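Acetyl-CoA acetyltransferase (Mycobacterium smegmatis, PDB 4EGV) is a monomeric thiolase-like protein of the thiolase family that probably has acyltransferase activity. Local coordinates at residues A[336-349]-A[401-415]. Numbering follows the deposited sequence.
Sequences DVAAFDLYSCFPFP and QFALVGANGGIASKY
Leu404 turns its CG anti to the backbone N (chi1 -171°), and Phe340 and Leu342 turn theirs anti to the carbonyl carbon, which brings the three side chains together on one face of a thiolase-fold sheet. Strands 337-342 and 402-409 run parallel there, and 337-342 is the outermost strand on its side. CD2 of Leu404 lies 3.8 Å from CD1 of Leu342. CB of Leu404 meets CD1 of Phe340 at 4.0 Å. Val337 CG1 sits over one face of the Phe340 ring, offset toward the rim.

Four backbone hydrogen bonds join the strands, starting with Ala338 N to Phe402 O. Leu404 is held through both its polar backbone atoms: its N donates to Ala339 O, and its O accepts Asp341 N. Asp341 O then takes Gly406 N at 2.8 Å. Tyr343 N adds a weak bond to Gly406 O.

Asp341 and Val405 point to the other face, where Val405 and Ala403 pack on helix 383-397. The buried Asp341 carboxylate is satisfied by Leu369 N and the Tyr383 hydroxyl.

The Tyr343 and Asn408 side chains cross at about a right angle, with ring and amide planes 47° apart. The Tyr343 hydroxyl is hydrogen-bonded to Gly380 O. CB of Asn408 approaches CD2 of Tyr343 at 3.4 Å. The carbonyl O of Asn408 sits 3.2 Å above the plane of the Tyr343 ring, displaced toward the rim.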
loop_
_atom_site.group_PDB
_atom_site.type_symbol
_atom_site.label_atom_id
_atom_site.label_comp_id
_atom_site.label_asym_id
_atom_site.label_seq_id
_atom_site.Cartn_x
_atom_site.Cartn_y
_atom_site.Cartn_z
ATOM N N ASP A 336 -20.362 -8.901 0.967
ATOM C CA ASP A 336 -20.155 -10.162 0.259
ATOM C C ASP A 336 -18.691 -10.689 0.279
ATOM O O ASP A 336 -18.428 -11.819 -0.120
ATOM C CB ASP A 336 -20.694 -10.051 -1.189
ATOM C CG ASP A 336 -22.200 -9.702 -1.258
ATOM O OD1 ASP A 336 -22.974 -10.141 -0.406
ATOM O OD2 ASP A 336 -22.631 -8.992 -2.180
ATOM N N VAL A 337 -17.760 -9.839 0.728
ATOM C CA VAL A 337 -16.332 -10.139 0.858
ATOM C C VAL A 337 -16.064 -10.971 2.121
ATOM O O VAL A 337 -16.565 -10.664 3.202
ATOM C CB VAL A 337 -15.503 -8.840 0.923
ATOM C CG1 VAL A 337 -14.046 -9.132 0.963
ATOM C CG2 VAL A 337 -15.766 -7.985 -0.254
ATOM N N ALA A 338 -15.270 -12.022 1.960
ATOM C CA ALA A 338 -14.936 -12.933 3.032
ATOM C C ALA A 338 -13.619 -12.606 3.762
ATOM O O ALA A 338 -13.472 -12.901 4.942
ATOM C CB ALA A 338 -14.915 -14.339 2.502
ATOM N N ALA A 339 -12.671 -11.995 3.050
ATOM C CA ALA A 339 -11.322 -11.708 3.571
ATOM C C ALA A 339 -10.738 -10.466 2.921
ATOM O O ALA A 339 -10.975 -10.212 1.747
ATOM C CB ALA A 339 -10.382 -12.907 3.384
ATOM N N PHE A 340 -9.981 -9.701 3.712
ATOM C CA PHE A 340 -9.318 -8.466 3.272
ATOM C C PHE A 340 -7.820 -8.540 3.519
ATOM O O PHE A 340 -7.407 -9.030 4.544
ATOM C CB PHE A 340 -9.847 -7.246 4.049
ATOM C CG PHE A 340 -11.276 -6.899 3.763
ATOM C CD1 PHE A 340 -11.598 -6.009 2.750
ATOM C CD2 PHE A 340 -12.305 -7.439 4.527
ATOM C CE1 PHE A 340 -12.898 -5.683 2.491
ATOM C CE2 PHE A 340 -13.621 -7.126 4.265
ATOM C CZ PHE A 340 -13.915 -6.248 3.245
ATOM N N ASP A 341 -7.032 -8.065 2.555
ATOM C CA ASP A 341 -5.658 -7.618 2.790
ATOM C C ASP A 341 -5.533 -6.173 2.358
ATOM O O ASP A 341 -5.485 -5.866 1.178
ATOM C CB ASP A 341 -4.591 -8.460 2.092
ATOM C CG ASP A 341 -3.174 -8.178 2.643
ATOM O OD1 ASP A 341 -2.779 -8.797 3.632
ATOM O OD2 ASP A 341 -2.450 -7.341 2.084
ATOM N N LEU A 342 -5.510 -5.297 3.353
ATOM C CA LEU A 342 -5.392 -3.859 3.166
ATOM C C LEU A 342 -3.975 -3.424 3.487
ATOM O O LEU A 342 -3.389 -3.832 4.480
ATOM C CB LEU A 342 -6.440 -3.109 4.019
ATOM C CG LEU A 342 -7.881 -2.888 3.532
ATOM C CD1 LEU A 342 -8.327 -3.715 2.370
ATOM C CD2 LEU A 342 -8.867 -3.005 4.686
ATOM N N TYR A 343 -3.411 -2.625 2.607
ATOM C CA TYR A 343 -2.047 -2.200 2.753
ATOM C C TYR A 343 -1.893 -1.278 3.973
ATOM O O TYR A 343 -2.644 -0.310 4.146
ATOM C CB TYR A 343 -1.622 -1.499 1.481
ATOM C CG TYR A 343 -0.156 -1.175 1.367
ATOM C CD1 TYR A 343 0.681 -1.947 0.541
ATOM C CD2 TYR A 343 0.402 -0.087 2.056
ATOM C CE1 TYR A 343 2.017 -1.666 0.418
ATOM C CE2 TYR A 343 1.747 0.215 1.952
ATOM C CZ TYR A 343 2.558 -0.582 1.127
ATOM O OH TYR A 343 3.899 -0.280 1.006
ATOM N N SER A 344 -0.868 -1.568 4.777
ATOM C CA SER A 344 -0.710 -1.008 6.118
ATOM C C SER A 344 0.726 -0.687 6.532
ATOM O O SER A 344 1.222 -1.260 7.514
ATOM C CB SER A 344 -1.307 -2.003 7.136
ATOM O OG SER A 344 -0.705 -3.292 7.032
ATOM N N CYS A 345 1.425 0.209 5.839
ATOM C CA CYS A 345 2.772 0.563 6.353
ATOM C C CYS A 345 2.524 1.417 7.624
ATOM O O CYS A 345 3.134 1.244 8.664
ATOM C CB CYS A 345 3.636 1.255 5.274
ATOM S SG CYS A 345 5.508 1.067 5.352
ATOM N N PHE A 346 1.535 2.291 7.512
ATOM C CA PHE A 346 1.068 3.146 8.588
ATOM C C PHE A 346 -0.441 2.955 8.750
ATOM O O PHE A 346 -1.107 2.434 7.895
ATOM C CB PHE A 346 1.418 4.594 8.233
ATOM C CG PHE A 346 2.894 4.809 7.966
ATOM C CD1 PHE A 346 3.767 5.058 9.033
ATOM C CD2 PHE A 346 3.414 4.716 6.679
ATOM C CE1 PHE A 346 5.130 5.225 8.817
ATOM C CE2 PHE A 346 4.765 4.877 6.447
ATOM C CZ PHE A 346 5.634 5.133 7.510
ATOM N N PRO A 347 -0.981 3.340 9.883
ATOM C CA PRO A 347 -2.395 3.222 10.119
ATOM C C PRO A 347 -3.305 3.963 9.124
ATOM O O PRO A 347 -4.369 3.465 8.772
ATOM C CB PRO A 347 -2.545 3.829 11.509
ATOM C CG PRO A 347 -1.322 3.534 12.150
ATOM C CD PRO A 347 -0.277 3.686 11.120
ATOM N N PHE A 348 -2.886 5.137 8.687
ATOM C CA PHE A 348 -3.693 5.976 7.857
ATOM C C PHE A 348 -4.385 5.304 6.650
ATOM O O PHE A 348 -5.592 5.451 6.486
ATOM C CB PHE A 348 -2.928 7.235 7.441
ATOM C CG PHE A 348 -3.696 8.087 6.510
ATOM C CD1 PHE A 348 -4.643 9.032 6.994
ATOM C CD2 PHE A 348 -3.575 7.898 5.120
ATOM C CE1 PHE A 348 -5.437 9.815 6.097
ATOM C CE2 PHE A 348 -4.362 8.679 4.189
ATOM C CZ PHE A 348 -5.297 9.642 4.687
ATOM N N PRO A 349 -3.639 4.591 5.783
ATOM C CA PRO A 349 -4.284 4.083 4.571
ATOM C C PRO A 349 -5.262 2.957 4.842
ATOM O O PRO A 349 -6.057 2.617 3.959
ATOM C CB PRO A 349 -3.104 3.599 3.707
ATOM C CG PRO A 349 -2.031 3.430 4.605
ATOM C CD PRO A 349 -2.195 4.329 5.768
ATOM N N GLN A 401 -16.297 -18.007 -2.391
ATOM C CA GLN A 401 -16.116 -16.745 -1.657
ATOM C C GLN A 401 -15.172 -15.727 -2.340
ATOM O O GLN A 401 -14.470 -16.066 -3.275
ATOM C CB GLN A 401 -15.703 -17.058 -0.239
ATOM C CG GLN A 401 -16.872 -17.504 0.616
ATOM C CD GLN A 401 -16.419 -18.132 1.912
ATOM O OE1 GLN A 401 -16.466 -19.340 2.060
ATOM N NE2 GLN A 401 -15.961 -17.320 2.847
ATOM N N PHE A 402 -15.190 -14.484 -1.871
ATOM C CA PHE A 402 -14.464 -13.380 -2.496
ATOM C C PHE A 402 -13.485 -12.730 -1.561
ATOM O O PHE A 402 -13.807 -12.535 -0.432
ATOM C CB PHE A 402 -15.440 -12.310 -2.981
ATOM C CG PHE A 402 -16.211 -12.700 -4.193
ATOM C CD1 PHE A 402 -15.847 -12.236 -5.446
ATOM C CD2 PHE A 402 -17.311 -13.545 -4.085
ATOM C CE1 PHE A 402 -16.578 -12.603 -6.583
ATOM C CE2 PHE A 402 -18.039 -13.924 -5.202
ATOM C CZ PHE A 402 -17.684 -13.445 -6.451
ATOM N N ALA A 403 -12.291 -12.379 -2.066
ATOM C CA ALA A 403 -11.184 -11.684 -1.290
ATOM C C ALA A 403 -10.701 -10.369 -1.924
ATOM O O ALA A 403 -10.356 -10.326 -3.095
ATOM C CB ALA A 403 -10.001 -12.614 -1.082
ATOM N N LEU A 404 -10.668 -9.310 -1.134
ATOM C CA LEU A 404 -10.233 -8.009 -1.617
ATOM C C LEU A 404 -8.782 -7.693 -1.195
ATOM O O LEU A 404 -8.402 -7.858 -0.027
ATOM C CB LEU A 404 -11.213 -6.932 -1.141
ATOM C CG LEU A 404 -11.084 -5.522 -1.693
ATOM C CD1 LEU A 404 -12.422 -4.906 -1.851
ATOM C CD2 LEU A 404 -10.220 -4.644 -0.803
ATOM N N VAL A 405 -7.975 -7.251 -2.149
ATOM C CA VAL A 405 -6.630 -6.809 -1.862
ATOM C C VAL A 405 -6.546 -5.325 -2.176
ATOM O O VAL A 405 -6.925 -4.917 -3.238
ATOM C CB VAL A 405 -5.564 -7.631 -2.677
ATOM C CG1 VAL A 405 -4.166 -7.135 -2.465
ATOM C CG2 VAL A 405 -5.625 -9.085 -2.306
ATOM N N GLY A 406 -6.033 -4.513 -1.260
ATOM C CA GLY A 406 -5.775 -3.108 -1.556
ATOM C C GLY A 406 -4.306 -2.777 -1.462
ATOM O O GLY A 406 -3.671 -3.100 -0.483
ATOM N N ALA A 407 -3.781 -2.101 -2.477
ATOM C CA ALA A 407 -2.341 -1.814 -2.575
ATOM C C ALA A 407 -2.037 -0.335 -2.649
ATOM O O ALA A 407 -2.421 0.307 -3.582
ATOM C CB ALA A 407 -1.742 -2.538 -3.792
ATOM N N ASN A 408 -1.251 0.194 -1.725
ATOM C CA ASN A 408 -0.807 1.587 -1.613
ATOM C C ASN A 408 0.703 1.772 -1.894
ATOM O O ASN A 408 1.429 0.943 -1.520
ATOM C CB ASN A 408 -1.088 1.970 -0.174
ATOM C CG ASN A 408 -1.046 3.420 0.067
ATOM O OD1 ASN A 408 -1.949 4.102 -0.263
ATOM N ND2 ASN A 408 -0.014 3.890 0.689
ATOM N N GLY A 409 1.230 2.801 -2.547
ATOM C CA GLY A 409 0.555 3.949 -3.052
ATOM C C GLY A 409 1.197 5.248 -2.673
ATOM O O GLY A 409 0.505 6.169 -2.455
ATOM N N GLY A 410 2.504 5.326 -2.588
ATOM C CA GLY A 410 3.205 6.588 -2.363
ATOM C C GLY A 410 2.961 7.286 -1.065
ATOM O O GLY A 410 3.126 6.722 -0.060
ATOM N N ILE A 411 2.529 8.519 -1.098
ATOM C CA ILE A 411 2.009 9.173 0.092
ATOM C C ILE A 411 0.496 9.130 0.102
ATOM O O ILE A 411 -0.102 10.139 -0.070
ATOM C CB ILE A 411 2.444 10.660 0.167
ATOM C CG1 ILE A 411 3.946 10.795 -0.017
ATOM C CG2 ILE A 411 2.072 11.275 1.472
ATOM C CD1 ILE A 411 4.791 9.985 0.957
ATOM N N ALA A 412 -0.105 7.964 0.307
ATOM C CA ALA A 412 -1.499 7.688 -0.120
ATOM C C ALA A 412 -1.796 8.169 -1.545
ATOM O O ALA A 412 -2.914 8.565 -1.810
ATOM C CB ALA A 412 -2.513 8.262 0.859
ATOM N N SER A 413 -0.793 8.146 -2.436
ATOM C CA SER A 413 -0.895 8.765 -3.782
ATOM C C SER A 413 -1.619 7.852 -4.757
ATOM O O SER A 413 -2.255 8.302 -5.666
ATOM C CB SER A 413 0.482 9.127 -4.377
ATOM O OG SER A 413 1.228 9.958 -3.549
ATOM N N LYS A 414 -1.476 6.554 -4.547
ATOM C CA LYS A 414 -1.906 5.544 -5.484
ATOM C C LYS A 414 -2.548 4.366 -4.750
ATOM O O LYS A 414 -2.062 3.916 -3.715
ATOM C CB LYS A 414 -0.716 5.054 -6.309
ATOM C CG LYS A 414 -0.476 5.803 -7.570
ATOM C CD LYS A 414 0.901 5.473 -8.075
ATOM C CE LYS A 414 1.251 6.221 -9.369
ATOM N NZ LYS A 414 2.292 5.475 -10.171
ATOM N N TYR A 415 -3.650 3.880 -5.315
ATOM C CA TYR A 415 -4.343 2.730 -4.787
ATOM C C TYR A 415 -4.903 1.807 -5.874
ATOM O O TYR A 415 -5.521 2.232 -6.831
ATOM C CB TYR A 415 -5.423 3.190 -3.849
ATOM C CG TYR A 415 -5.622 2.260 -2.719
ATOM C CD1 TYR A 415 -4.811 2.346 -1.588
ATOM C CD2 TYR A 415 -6.651 1.309 -2.752
ATOM C CE1 TYR A 415 -5.000 1.503 -0.478
ATOM C CE2 TYR A 415 -6.861 0.456 -1.660
ATOM C CZ TYR A 415 -6.022 0.558 -0.513
ATOM O OH TYR A 415 -6.216 -0.281 0.560
#